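Local coordinates for protein cytochrome c-554 (Nitrosomonas europaea, PDB 1FT5) that carries electrons in ammonia oxidation, accepting them directly from hydroxylamine oxidoreductase and holding four hemes in a single periplasmic chain, at residues 35-40 with 49-54; 64-69 with 88-93; 100-105 with 186-191. All blocks are in the same frame, centred on the assembly; numbering follows the deposited sequence.

Contact 1. Residues 35-40 with 49-54. With HEM (protoporphyrin IX containing Fe), chain F; PO4 (phosphate ion), chain D.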
loop_
_atom_site.group_PDB
_atom_site.type_symbol
_atom_site.label_atom_id
_atom_site.label_comp_id
_atom_site.label_asym_id
_atom_site.label_seq_id
_atom_site.Cartn_x
_atom_site.Cartn_y
_atom_site.Cartn_z
ATOM N N LYS A 35 -11.039 15.323 3.545
ATOM C CA LYS A 35 -11.667 16.568 3.080
ATOM C C LYS A 35 -12.873 16.902 3.880
ATOM O O LYS A 35 -13.537 16.071 4.414
ATOM C CB LYS A 35 -12.060 16.417 1.583
ATOM C CG LYS A 35 -10.854 16.367 0.690
ATOM C CD LYS A 35 -11.289 16.134 -0.767
ATOM C CE LYS A 35 -10.115 15.937 -1.648
ATOM N NZ LYS A 35 -10.632 15.933 -3.078
ATOM N N PRO A 36 -13.179 18.223 3.960
ATOM C CA PRO A 36 -14.343 18.647 4.716
ATOM C C PRO A 36 -15.640 18.045 4.213
ATOM O O PRO A 36 -15.849 17.949 2.990
ATOM C CB PRO A 36 -14.360 20.184 4.543
ATOM C CG PRO A 36 -13.190 20.553 3.711
ATOM C CD PRO A 36 -12.439 19.310 3.299
ATOM N N ASN A 37 -16.505 17.657 5.124
ATOM C CA ASN A 37 -17.806 17.132 4.772
ATOM C C ASN A 37 -17.857 15.771 4.080
ATOM O O ASN A 37 -18.897 15.380 3.576
ATOM C CB ASN A 37 -18.527 18.216 3.959
ATOM C CG ASN A 37 -18.662 19.510 4.749
ATOM O OD1 ASN A 37 -19.320 19.540 5.780
ATOM N ND2 ASN A 37 -18.014 20.559 4.291
ATOM N N VAL A 38 -16.727 15.061 4.064
ATOM C CA VAL A 38 -16.700 13.706 3.536
ATOM C C VAL A 38 -16.686 12.738 4.764
ATOM O O VAL A 38 -15.971 12.985 5.756
ATOM C CB VAL A 38 -15.433 13.489 2.675
ATOM C CG1 VAL A 38 -15.338 11.994 2.254
ATOM C CG2 VAL A 38 -15.494 14.417 1.471
ATOM N N LYS A 39 -17.486 11.673 4.717
ATOM C CA LYS A 39 -17.569 10.693 5.792
ATOM C C LYS A 39 -17.914 11.398 7.086
ATOM O O LYS A 39 -17.324 11.157 8.156
ATOM C CB LYS A 39 -16.273 9.883 5.906
ATOM C CG LYS A 39 -16.126 8.949 4.647
ATOM C CD LYS A 39 -15.148 7.829 4.874
ATOM C CE LYS A 39 -15.105 6.850 3.712
ATOM N NZ LYS A 39 -14.207 5.693 4.045
ATOM N N LYS A 40 -18.912 12.249 6.990
ATOM C CA LYS A 40 -19.327 12.989 8.167
ATOM C C LYS A 40 -19.765 12.119 9.341
ATOM O O LYS A 40 -19.377 12.388 10.483
ATOM C CB LYS A 40 -20.449 13.969 7.788
ATOM C CG LYS A 40 -19.985 15.045 6.813
ATOM C CD LYS A 40 -21.076 16.138 6.641
ATOM C CE LYS A 40 -22.052 15.750 5.539
ATOM N NZ LYS A 40 -21.414 15.707 4.183
ATOM N N ASP A 49 -14.116 16.585 13.653
ATOM C CA ASP A 49 -14.954 17.692 13.113
ATOM C C ASP A 49 -15.319 17.336 11.674
ATOM O O ASP A 49 -14.437 17.312 10.811
ATOM C CB ASP A 49 -14.099 18.964 13.105
ATOM C CG ASP A 49 -14.858 20.207 12.571
ATOM O OD1 ASP A 49 -15.955 20.067 11.995
ATOM O OD2 ASP A 49 -14.282 21.312 12.739
ATOM N N PRO A 50 -16.620 17.086 11.395
ATOM C CA PRO A 50 -17.041 16.725 10.028
ATOM C C PRO A 50 -16.821 17.778 8.969
ATOM O O PRO A 50 -16.831 17.484 7.749
ATOM C CB PRO A 50 -18.534 16.409 10.175
ATOM C CG PRO A 50 -18.998 17.280 11.408
ATOM C CD PRO A 50 -17.757 17.203 12.341
ATOM N N ALA A 51 -16.673 19.029 9.400
ATOM C CA ALA A 51 -16.500 20.103 8.463
ATOM C C ALA A 51 -15.093 20.605 8.318
ATOM O O ALA A 51 -14.822 21.465 7.478
ATOM C CB ALA A 51 -17.482 21.306 8.844
ATOM N N LYS A 52 -14.168 20.046 9.104
ATOM C CA LYS A 52 -12.791 20.509 9.070
ATOM C C LYS A 52 -11.999 19.967 7.864
ATOM O O LYS A 52 -12.188 18.812 7.462
ATOM C CB LYS A 52 -12.069 20.085 10.388
ATOM C CG LYS A 52 -10.562 20.371 10.417
ATOM C CD LYS A 52 -10.037 20.302 11.860
ATOM C CE LYS A 52 -8.504 20.309 11.925
ATOM N NZ LYS A 52 -8.109 20.213 13.384
ATOM N N ASP A 53 -11.071 20.779 7.371
ATOM C CA ASP A 53 -10.203 20.318 6.297
ATOM C C ASP A 53 -8.967 19.698 6.965
ATOM O O ASP A 53 -8.125 20.414 7.509
ATOM C CB ASP A 53 -9.781 21.496 5.437
ATOM C CG ASP A 53 -8.821 21.109 4.321
ATOM O OD1 ASP A 53 -8.497 19.912 4.155
ATOM O OD2 ASP A 53 -8.369 22.038 3.623
ATOM N N TYR A 54 -8.860 18.345 6.919
ATOM C CA TYR A 54 -7.707 17.627 7.536
ATOM C C TYR A 54 -6.666 17.262 6.460
ATOM O O TYR A 54 -5.712 16.554 6.802
ATOM C CB TYR A 54 -8.187 16.302 8.181
ATOM C CG TYR A 54 -9.011 16.528 9.468
ATOM C CD1 TYR A 54 -10.399 16.433 9.429
ATOM C CD2 TYR A 54 -8.379 16.758 10.701
ATOM C CE1 TYR A 54 -11.191 16.541 10.606
ATOM C CE2 TYR A 54 -9.155 16.850 11.850
ATOM C CZ TYR A 54 -10.521 16.730 11.788
ATOM O OH TYR A 54 -11.248 16.787 12.958
HETATM C CHA HEM F . -9.872 5.595 8.105
HETATM C CHB HEM F . -9.986 10.367 8.920
HETATM C CHC HEM F . -5.598 10.069 11.084
HETATM C CHD HEM F . -5.384 5.333 9.854
HETATM C C1A HEM F . -10.295 6.951 8.105
HETATM C C2A HEM F . -11.588 7.389 7.720
HETATM C C3A HEM F . -11.619 8.761 7.928
HETATM C C4A HEM F . -10.311 9.083 8.457
HETATM C CMA HEM F . -12.781 9.755 7.728
HETATM C CAA HEM F . -12.686 6.497 7.222
HETATM C CBA HEM F . -13.456 5.830 8.360
HETATM C CGA HEM F . -14.686 5.081 7.859
HETATM O O1A HEM F . -15.015 5.158 6.654
HETATM O O2A HEM F . -15.298 4.370 8.678
HETATM C C1B HEM F . -8.786 10.693 9.587
HETATM C C2B HEM F . -8.504 11.976 10.199
HETATM C C3B HEM F . -7.330 11.866 10.842
HETATM C C4B HEM F . -6.826 10.536 10.610
HETATM C CMB HEM F . -9.340 13.226 10.071
HETATM C CAB HEM F . -6.575 12.923 11.664
HETATM C CBB HEM F . -7.436 13.505 12.810
HETATM C C1C HEM F . -5.124 8.743 10.868
HETATM C C2C HEM F . -3.835 8.265 11.316
HETATM C C3C HEM F . -3.752 6.934 10.934
HETATM C C4C HEM F . -5.018 6.639 10.290
HETATM C CMC HEM F . -2.757 9.076 12.021
HETATM C CAC HEM F . -2.617 5.960 11.056
HETATM C CBC HEM F . -1.772 5.940 12.332
HETATM C C1D HEM F . -6.609 4.995 9.290
HETATM C C2D HEM F . -6.992 3.661 8.987
HETATM C C3D HEM F . -8.284 3.725 8.515
HETATM C C4D HEM F . -8.651 5.115 8.519
HETATM C CMD HEM F . -6.105 2.427 9.191
HETATM C CAD HEM F . -9.132 2.540 8.094
HETATM C CBD HEM F . -10.064 1.989 9.190
HETATM C CGD HEM F . -10.848 0.788 8.702
HETATM O O1D HEM F . -11.780 0.984 7.921
HETATM O O2D HEM F . -10.546 -0.300 9.108
HETATM N NA HEM F . -9.461 8.003 8.517
HETATM N NB HEM F . -7.755 9.793 9.839
HETATM N NC HEM F . -5.817 7.757 10.173
HETATM N ND HEM F . -7.584 5.888 8.997
HETATM FE FE HEM F . -7.518 7.913 9.117
HETATM P P PO4 D . -6.793 15.430 -3.757
HETATM O O1 PO4 D . -5.729 16.251 -2.964
HETATM O O2 PO4 D . -6.084 14.659 -4.893
HETATM O O3 PO4 D . -7.498 14.440 -2.804
HETATM O O4 PO4 D . -7.861 16.392 -4.400
HETATM O O HOH W 1 -16.919 22.854 5.334
#

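Contact 2. Residues 64-69 with 88-93. With HEM (protoporphyrin IX containing Fe), chain G.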
loop_
_atom_site.group_PDB
_atom_site.type_symbol
_atom_site.label_atom_id
_atom_site.label_comp_id
_atom_site.label_asym_id
_atom_site.label_seq_id
_atom_site.Cartn_x
_atom_site.Cartn_y
_atom_site.Cartn_z
ATOM N N HIS A 64 -2.705 8.299 5.164
ATOM C CA HIS A 64 -3.574 8.475 4.012
ATOM C C HIS A 64 -2.821 8.806 2.706
ATOM O O HIS A 64 -3.440 9.210 1.728
ATOM C CB HIS A 64 -4.587 9.582 4.312
ATOM C CG HIS A 64 -5.626 9.170 5.343
ATOM N ND1 HIS A 64 -6.946 8.919 5.039
ATOM C CD2 HIS A 64 -5.512 8.929 6.686
ATOM C CE1 HIS A 64 -7.595 8.544 6.170
ATOM N NE2 HIS A 64 -6.756 8.516 7.178
ATOM N N VAL A 65 -1.502 8.658 2.786
ATOM C CA VAL A 65 -0.568 8.937 1.644
ATOM C C VAL A 65 0.575 7.936 1.679
ATOM O O VAL A 65 0.774 7.190 2.636
ATOM C CB VAL A 65 0.054 10.365 1.799
ATOM C CG1 VAL A 65 -1.047 11.429 1.852
ATOM C CG2 VAL A 65 0.995 10.434 3.054
ATOM N N ASP A 66 1.399 7.971 0.630
ATOM C CA ASP A 66 2.601 7.133 0.615
ATOM C C ASP A 66 3.875 7.782 1.217
ATOM O O ASP A 66 4.212 8.915 0.835
ATOM C CB ASP A 66 3.014 6.870 -0.866
ATOM C CG ASP A 66 2.121 5.913 -1.590
ATOM O OD1 ASP A 66 2.011 6.082 -2.843
ATOM O OD2 ASP A 66 1.557 5.006 -0.958
ATOM N N GLY A 67 4.557 7.057 2.117
ATOM C CA GLY A 67 5.867 7.459 2.577
ATOM C C GLY A 67 5.953 8.748 3.388
ATOM O O GLY A 67 6.971 9.453 3.352
ATOM N N PHE A 68 4.940 9.041 4.163
ATOM C CA PHE A 68 5.033 10.306 4.926
ATOM C C PHE A 68 6.194 10.207 5.932
ATOM O O PHE A 68 6.351 9.184 6.614
ATOM C CB PHE A 68 3.728 10.515 5.709
ATOM C CG PHE A 68 3.636 11.857 6.376
ATOM C CD1 PHE A 68 3.683 13.027 5.661
ATOM C CD2 PHE A 68 3.475 11.929 7.773
ATOM C CE1 PHE A 68 3.566 14.269 6.265
ATOM C CE2 PHE A 68 3.350 13.194 8.394
ATOM C CZ PHE A 68 3.386 14.335 7.670
ATOM N N GLY A 69 7.006 11.274 5.985
ATOM C CA GLY A 69 8.163 11.287 6.889
ATOM C C GLY A 69 9.334 10.402 6.440
ATOM O O GLY A 69 10.326 10.240 7.169
ATOM N N CYS A 88 0.809 2.095 -4.222
ATOM C CA CYS A 88 1.560 0.849 -4.376
ATOM C C CYS A 88 2.681 0.617 -3.403
ATOM O O CYS A 88 2.898 -0.439 -2.883
ATOM C CB CYS A 88 2.133 0.831 -5.836
ATOM S SG CYS A 88 1.030 1.376 -7.115
ATOM N N GLU A 89 3.513 1.660 -3.192
ATOM C CA GLU A 89 4.671 1.518 -2.359
ATOM C C GLU A 89 4.304 1.433 -0.863
ATOM O O GLU A 89 5.098 0.957 -0.097
ATOM C CB GLU A 89 5.573 2.710 -2.564
ATOM C CG GLU A 89 6.236 2.759 -3.984
ATOM C CD GLU A 89 6.855 4.127 -4.231
ATOM O OE1 GLU A 89 6.140 5.121 -4.206
ATOM O OE2 GLU A 89 8.099 4.194 -4.389
ATOM N N SER A 90 3.121 1.933 -0.503
ATOM C CA SER A 90 2.737 1.782 0.912
ATOM C C SER A 90 2.639 0.325 1.311
ATOM O O SER A 90 2.831 0.004 2.489
ATOM C CB SER A 90 1.407 2.498 1.238
ATOM O OG SER A 90 1.617 3.895 1.316
ATOM N N CYS A 91 2.355 -0.580 0.358
ATOM C CA CYS A 91 2.345 -2.012 0.687
ATOM C C CYS A 91 3.584 -2.752 0.181
ATOM O O CYS A 91 4.185 -3.563 0.883
ATOM C CB CYS A 91 1.082 -2.695 0.113
ATOM S SG CYS A 91 -0.402 -2.050 0.952
ATOM N N HIS A 92 3.964 -2.452 -1.051
ATOM C CA HIS A 92 5.073 -3.173 -1.640
ATOM C C HIS A 92 6.452 -2.630 -1.329
ATOM O O HIS A 92 7.442 -3.236 -1.719
ATOM C CB HIS A 92 4.868 -3.179 -3.172
ATOM C CG HIS A 92 3.673 -3.973 -3.567
ATOM N ND1 HIS A 92 3.657 -5.348 -3.508
ATOM C CD2 HIS A 92 2.447 -3.589 -3.998
ATOM C CE1 HIS A 92 2.437 -5.742 -3.892
ATOM N NE2 HIS A 92 1.657 -4.734 -4.206
ATOM N N GLY A 93 6.499 -1.510 -0.623
ATOM C CA GLY A 93 7.798 -0.925 -0.245
ATOM C C GLY A 93 8.181 0.178 -1.195
ATOM O O GLY A 93 7.710 0.267 -2.317
HETATM C CHA HEM G . 0.339 -8.248 -5.356
HETATM C CHB HEM G . 0.997 -4.311 -8.159
HETATM C CHC HEM G . -0.980 -1.567 -4.620
HETATM C CHD HEM G . -1.003 -5.418 -1.668
HETATM C C1A HEM G . 0.643 -7.396 -6.427
HETATM C C2A HEM G . 1.179 -7.842 -7.674
HETATM C C3A HEM G . 1.390 -6.757 -8.440
HETATM C C4A HEM G . 0.970 -5.615 -7.695
HETATM C CMA HEM G . 1.968 -6.694 -9.867
HETATM C CAA HEM G . 1.481 -9.332 -8.068
HETATM C CBA HEM G . 0.321 -9.919 -8.976
HETATM C CGA HEM G . -1.085 -9.778 -8.336
HETATM O O1A HEM G . -1.257 -10.279 -7.246
HETATM O O2A HEM G . -1.943 -9.150 -8.953
HETATM C C1B HEM G . 0.525 -3.192 -7.410
HETATM C C2B HEM G . 0.474 -1.858 -7.934
HETATM C C3B HEM G . -0.127 -1.075 -6.961
HETATM C C4B HEM G . -0.415 -1.994 -5.866
HETATM C CMB HEM G . 0.978 -1.436 -9.316
HETATM C CAB HEM G . -0.472 0.382 -6.925
HETATM C CBB HEM G . -1.466 0.765 -8.047
HETATM C C1C HEM G . -1.125 -2.418 -3.528
HETATM C C2C HEM G . -1.558 -1.947 -2.258
HETATM C C3C HEM G . -1.503 -2.965 -1.429
HETATM C C4C HEM G . -1.103 -4.128 -2.164
HETATM C CMC HEM G . -1.976 -0.502 -1.911
HETATM C CAC HEM G . -1.791 -2.934 0.104
HETATM C CBC HEM G . -3.076 -2.313 0.594
HETATM C C1D HEM G . -0.673 -6.550 -2.431
HETATM C C2D HEM G . -0.610 -7.894 -1.901
HETATM C C3D HEM G . -0.274 -8.699 -2.976
HETATM C C4D HEM G . -0.119 -7.814 -4.105
HETATM C CMD HEM G . -0.795 -8.304 -0.452
HETATM C CAD HEM G . 0.060 -10.184 -2.955
HETATM C CBD HEM G . 1.541 -10.401 -3.021
HETATM C CGD HEM G . 1.985 -11.774 -3.562
HETATM O O1D HEM G . 3.205 -11.947 -3.670
HETATM O O2D HEM G . 1.117 -12.595 -3.849
HETATM N NA HEM G . 0.511 -6.032 -6.450
HETATM N NB HEM G . -0.012 -3.285 -6.119
HETATM N NC HEM G . -0.859 -3.744 -3.477
HETATM N ND HEM G . -0.372 -6.481 -3.805
HETATM FE FE HEM G . -0.211 -4.895 -4.977
HETATM O O HOH W 2 3.400 4.334 -4.358
HETATM O O HOH W 3 3.433 4.684 3.223
#

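Contact 3. Residues 100-105 with 186-191. With HEM (protoporphyrin IX containing Fe), chain E.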
loop_
_atom_site.group_PDB
_atom_site.type_symbol
_atom_site.label_atom_id
_atom_site.label_comp_id
_atom_site.label_asym_id
_atom_site.label_seq_id
_atom_site.Cartn_x
_atom_site.Cartn_y
_atom_site.Cartn_z
ATOM N N GLY A 100 13.632 -0.542 -11.194
ATOM C CA GLY A 100 14.502 -0.742 -12.364
ATOM C C GLY A 100 14.813 -2.219 -12.558
ATOM O O GLY A 100 15.051 -2.637 -13.733
ATOM N N ASP A 101 14.880 -3.006 -11.469
ATOM C CA ASP A 101 15.103 -4.462 -11.522
ATOM C C ASP A 101 13.829 -5.122 -12.135
ATOM O O ASP A 101 13.932 -6.156 -12.820
ATOM C CB ASP A 101 15.326 -5.089 -10.140
ATOM C CG ASP A 101 16.767 -5.038 -9.663
ATOM O OD1 ASP A 101 17.367 -3.981 -9.795
ATOM O OD2 ASP A 101 17.284 -6.070 -9.142
ATOM N N HIS A 102 12.625 -4.582 -11.876
ATOM C CA HIS A 102 11.413 -5.191 -12.510
ATOM C C HIS A 102 11.547 -5.039 -14.030
ATOM O O HIS A 102 11.233 -5.983 -14.779
ATOM C CB HIS A 102 10.101 -4.543 -12.055
ATOM C CG HIS A 102 9.771 -4.888 -10.641
ATOM N ND1 HIS A 102 8.471 -4.850 -10.135
ATOM C CD2 HIS A 102 10.638 -5.228 -9.657
ATOM C CE1 HIS A 102 8.624 -5.174 -8.843
ATOM N NE2 HIS A 102 9.888 -5.405 -8.504
ATOM N N ARG A 103 12.034 -3.877 -14.493
ATOM C CA ARG A 103 12.213 -3.643 -15.939
ATOM C C ARG A 103 13.310 -4.553 -16.496
ATOM O O ARG A 103 13.086 -5.301 -17.488
ATOM C CB ARG A 103 12.624 -2.180 -16.202
ATOM C CG ARG A 103 12.721 -1.882 -17.702
ATOM C CD ARG A 103 13.656 -0.694 -18.065
ATOM N NE ARG A 103 14.828 -1.175 -18.811
ATOM C CZ ARG A 103 15.189 -0.753 -20.027
ATOM N NH1 ARG A 103 14.468 0.172 -20.654
ATOM N NH2 ARG A 103 16.261 -1.283 -20.630
ATOM N N LYS A 104 14.462 -4.565 -15.856
ATOM C CA LYS A 104 15.554 -5.391 -16.393
ATOM C C LYS A 104 15.270 -6.897 -16.337
ATOM O O LYS A 104 15.588 -7.670 -17.273
ATOM C CB LYS A 104 16.860 -5.100 -15.651
ATOM C CG LYS A 104 17.275 -3.629 -15.790
ATOM C CD LYS A 104 17.007 -3.079 -17.204
ATOM C CE LYS A 104 18.040 -3.558 -18.212
ATOM N NZ LYS A 104 18.260 -2.588 -19.323
ATOM N N SER A 105 14.689 -7.339 -15.230
ATOM C CA SER A 105 14.406 -8.768 -15.075
ATOM C C SER A 105 13.293 -9.166 -16.018
ATOM O O SER A 105 13.327 -10.298 -16.531
ATOM C CB SER A 105 14.000 -9.105 -13.619
ATOM O OG SER A 105 15.097 -8.969 -12.715
ATOM N N GLY A 186 5.915 -15.398 -13.872
ATOM C CA GLY A 186 6.878 -16.011 -12.988
ATOM C C GLY A 186 8.317 -15.574 -13.176
ATOM O O GLY A 186 9.243 -16.373 -13.014
ATOM N N VAL A 187 8.505 -14.312 -13.524
ATOM C CA VAL A 187 9.834 -13.739 -13.713
ATOM C C VAL A 187 10.608 -13.912 -12.406
ATOM O O VAL A 187 11.785 -14.253 -12.416
ATOM C CB VAL A 187 9.730 -12.234 -14.032
ATOM C CG1 VAL A 187 11.125 -11.563 -14.015
ATOM C CG2 VAL A 187 9.027 -12.039 -15.370
ATOM N N PHE A 188 9.985 -13.657 -11.242
ATOM C CA PHE A 188 10.720 -13.787 -9.995
ATOM C C PHE A 188 10.461 -15.087 -9.316
ATOM O O PHE A 188 9.353 -15.618 -9.419
ATOM C CB PHE A 188 10.354 -12.587 -9.082
ATOM C CG PHE A 188 10.766 -11.265 -9.670
ATOM C CD1 PHE A 188 9.837 -10.443 -10.262
ATOM C CD2 PHE A 188 12.128 -10.911 -9.722
ATOM C CE1 PHE A 188 10.219 -9.268 -10.919
ATOM C CE2 PHE A 188 12.528 -9.740 -10.380
ATOM C CZ PHE A 188 11.597 -8.933 -10.967
ATOM N N GLU A 189 11.468 -15.610 -8.616
ATOM C CA GLU A 189 11.324 -16.880 -7.929
ATOM C C GLU A 189 12.002 -16.940 -6.573
ATOM O O GLU A 189 12.821 -16.091 -6.237
ATOM C CB GLU A 189 11.864 -18.017 -8.809
ATOM C CG GLU A 189 13.238 -17.787 -9.345
ATOM C CD GLU A 189 13.828 -19.060 -9.963
ATOM O OE1 GLU A 189 13.101 -20.074 -10.064
ATOM O OE2 GLU A 189 15.017 -19.029 -10.322
ATOM N N GLY A 190 11.606 -17.927 -5.774
ATOM C CA GLY A 190 12.212 -18.146 -4.482
ATOM C C GLY A 190 11.825 -17.185 -3.378
ATOM O O GLY A 190 10.902 -16.386 -3.546
ATOM N N GLU A 191 12.522 -17.316 -2.246
ATOM C CA GLU A 191 12.261 -16.497 -1.065
ATOM C C GLU A 191 13.035 -15.192 -1.024
ATOM O O GLU A 191 14.079 -15.044 -1.660
ATOM C CB GLU A 191 12.609 -17.310 0.170
ATOM C CG GLU A 191 11.755 -18.541 0.347
ATOM C CD GLU A 191 10.331 -18.220 0.782
ATOM O OE1 GLU A 191 10.109 -17.178 1.422
ATOM O OE2 GLU A 191 9.441 -19.039 0.486
HETATM C CHA HEM E . 6.444 -8.065 -10.809
HETATM C CHB HEM E . 5.156 -4.408 -7.917
HETATM C CHC HEM E . 7.180 -1.282 -11.058
HETATM C CHD HEM E . 7.504 -4.915 -14.344
HETATM C C1A HEM E . 5.965 -7.343 -9.723
HETATM C C2A HEM E . 5.413 -7.943 -8.519
HETATM C C3A HEM E . 4.990 -6.886 -7.739
HETATM C C4A HEM E . 5.340 -5.699 -8.433
HETATM C CMA HEM E . 4.314 -6.924 -6.354
HETATM C CAA HEM E . 5.338 -9.409 -8.208
HETATM C CBA HEM E . 6.652 -9.917 -7.606
HETATM C CGA HEM E . 6.588 -11.333 -7.084
HETATM O O1A HEM E . 6.576 -12.281 -7.972
HETATM O O2A HEM E . 6.574 -11.576 -5.844
HETATM C C1B HEM E . 5.596 -3.256 -8.550
HETATM C C2B HEM E . 5.570 -1.978 -7.940
HETATM C C3B HEM E . 6.235 -1.093 -8.761
HETATM C C4B HEM E . 6.630 -1.854 -9.924
HETATM C CMB HEM E . 4.920 -1.639 -6.572
HETATM C CAB HEM E . 6.505 0.426 -8.541
HETATM C CBB HEM E . 7.597 0.729 -7.498
HETATM C C1C HEM E . 7.375 -2.002 -12.231
HETATM C C2C HEM E . 7.769 -1.368 -13.492
HETATM C C3C HEM E . 7.756 -2.385 -14.411
HETATM C C4C HEM E . 7.466 -3.604 -13.750
HETATM C CMC HEM E . 8.064 0.132 -13.732
HETATM C CAC HEM E . 7.930 -2.241 -15.935
HETATM C CBC HEM E . 9.206 -1.697 -16.533
HETATM C C1D HEM E . 7.309 -6.087 -13.614
HETATM C C2D HEM E . 7.464 -7.392 -14.144
HETATM C C3D HEM E . 7.211 -8.263 -13.156
HETATM C C4D HEM E . 6.889 -7.493 -11.989
HETATM C CMD HEM E . 7.870 -7.695 -15.633
HETATM C CAD HEM E . 7.105 -9.745 -13.343
HETATM C CBD HEM E . 5.751 -10.210 -13.814
HETATM C CGD HEM E . 5.512 -11.712 -13.989
HETATM O O1D HEM E . 4.618 -11.988 -14.820
HETATM O O2D HEM E . 6.127 -12.517 -13.295
HETATM N NA HEM E . 5.917 -5.960 -9.665
HETATM N NB HEM E . 6.248 -3.201 -9.788
HETATM N NC HEM E . 7.183 -3.377 -12.387
HETATM N ND HEM E . 6.977 -6.183 -12.267
HETATM FE FE HEM E . 6.604 -4.699 -11.040
#

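Contact 1. Residues 35-40 with 49-54
P36 and A51 bring two loops together, their CA atoms 4.6 Å apart, with a type II turn from K35 to V38 set against a type I turn from D49 to K52. N37 N donates to P50 O at 2.7 Å, a somewhat bent bond (144° at the hydrogen) that joins them. P36 CA adds a CA-H...O contact to K52 O. Among the side chains, the P36 ring rests its CB on A51 O (3.2 Å) and lays CG beside D53 CB (3.9 Å), the two groups pointing the same way. P50 CB meets K40 CG at 3.9 Å, the side chains crossing at about a right angle. Beyond that touch K40 bends at chi3 and again at chi4 (-66°), the last turn placing NZ 2.6 Å from N37 O. N37 ND2 holds a water that also reaches A51 O weakly. D49 OD1 takes A51 N from above its carboxylate plane, an Asx turn, while D49 N donates to Y54 OH. The Y54 ring is sandwiched: heme methyl CMB lies over one face toward the rim, K52 CG over the centre of the other. K39 NZ binds propionate O1A of this heme at 2.8 Å, and a propionate of a second heme. At the protein surface, the two loops flank helix 40-45: K39 is its N-cap residue, and 49-54 follows its far end.

Contact 2. Residues 64-69 with 88-93
D66 OD2 is gripped by S90 OG, which donates to its anti lone pair over only 2.5 Å, and by the backbone N of G87, just before C88. D66 CG stands anti to its own carbonyl carbon (chi1 -73°), which carries the carboxylate to S90. The other oxygen, D66 OD1, accepts from a water at 2.7 Å; the same water receives E89 N and donates to E89 OE1. D66 OD1 and E89 OE1 are 4.5 Å apart, and the shared water together with the N-H groups of G7, G95 and E6 on the E89 carboxylate would probably ease the repulsion between them. A second water donates to S90 OG at 2.7 Å and takes G67 N, giving the serine a further tie to the loop. An alanine in place of D66 would probably leave the S90 hydroxyl and G87 N without their shared acceptor and the first water less firmly held. The helix carries C88 and C91, whose SG atoms are bonded to heme CAB and CAC, and H92, whose NE2 binds the iron at 2.0 Å opposite H179. This is the CXXCH motif of c-type cytochromes; segment 64-69 begins at H64, an axial ligand of another heme and the last residue of a second such motif with C60 and C63, so the D66-S90 bond links two heme-attachment sites.

Contact 3. Residues 100-105 with 186-191
F188 packs on S105, its ring atoms CE2 and CZ both 3.6 Å from S105 CB. The side chains of F188 and H102 cross at about a right angle; their ring planes are 47° apart and the ring centres 5.3 Å, an oblique pairing with F188 CE1 over one imidazole face, toward the rim. V187 fills in from the same segment. Its CG1, anti to the backbone N (chi1 171°), sits over the centre of one F188 face and touches S105 O at 3.6 Å. The edge of F188 is directed at pyrrole carbons C3D and C4D of the heme, and also at D101 O, so this ring is held between helix and porphyrin.

Metal and polar bonds tie both segments to the same heme. H102 ND1 binds the iron at 2.1 Å, with H15 as the other axial ligand; coordination through ND1 leaves NE2 to hydrogen-bond Q126 OE1. From the other segment, G186 N and V187 N converge on propionate O2D, at 2.9 and 3.0 Å, a two-pronged backbone grip. At the backbone angles of G186 a beta carbon would collide with the carbonyl O of the residue before, so glycine suits this position. S105 OG pairs with T116 OG1, and D101 makes a salt bridge with K124.

L121 of helix 118-123 packs on both H102 and F188, while strand 188-189 runs parallel to strand 116-117, which follows helix 99-112 in the chain.

In the fold
The contacts come in series along the chain and lie roughly in a row: the centres of contacts 1 and 2 are about 23 Å apart, those of 2 and 3 about 21 Å, and those of 1 and 3 about 42 Å, on opposite sides of the chain's centre. None touches another. Contacts 1 and 2 both lie in the N-terminal half of the chain and adjoin the heme ligated by H64; helix 88-92 of contact 2 is followed directly by helix 99-112 of contact 3. With little regular sheet in the fold, each contact has residues that reach a heme, and contacts 2 and 3 carry iron ligands, consistent with a chain that arranges these cofactors for electron transport.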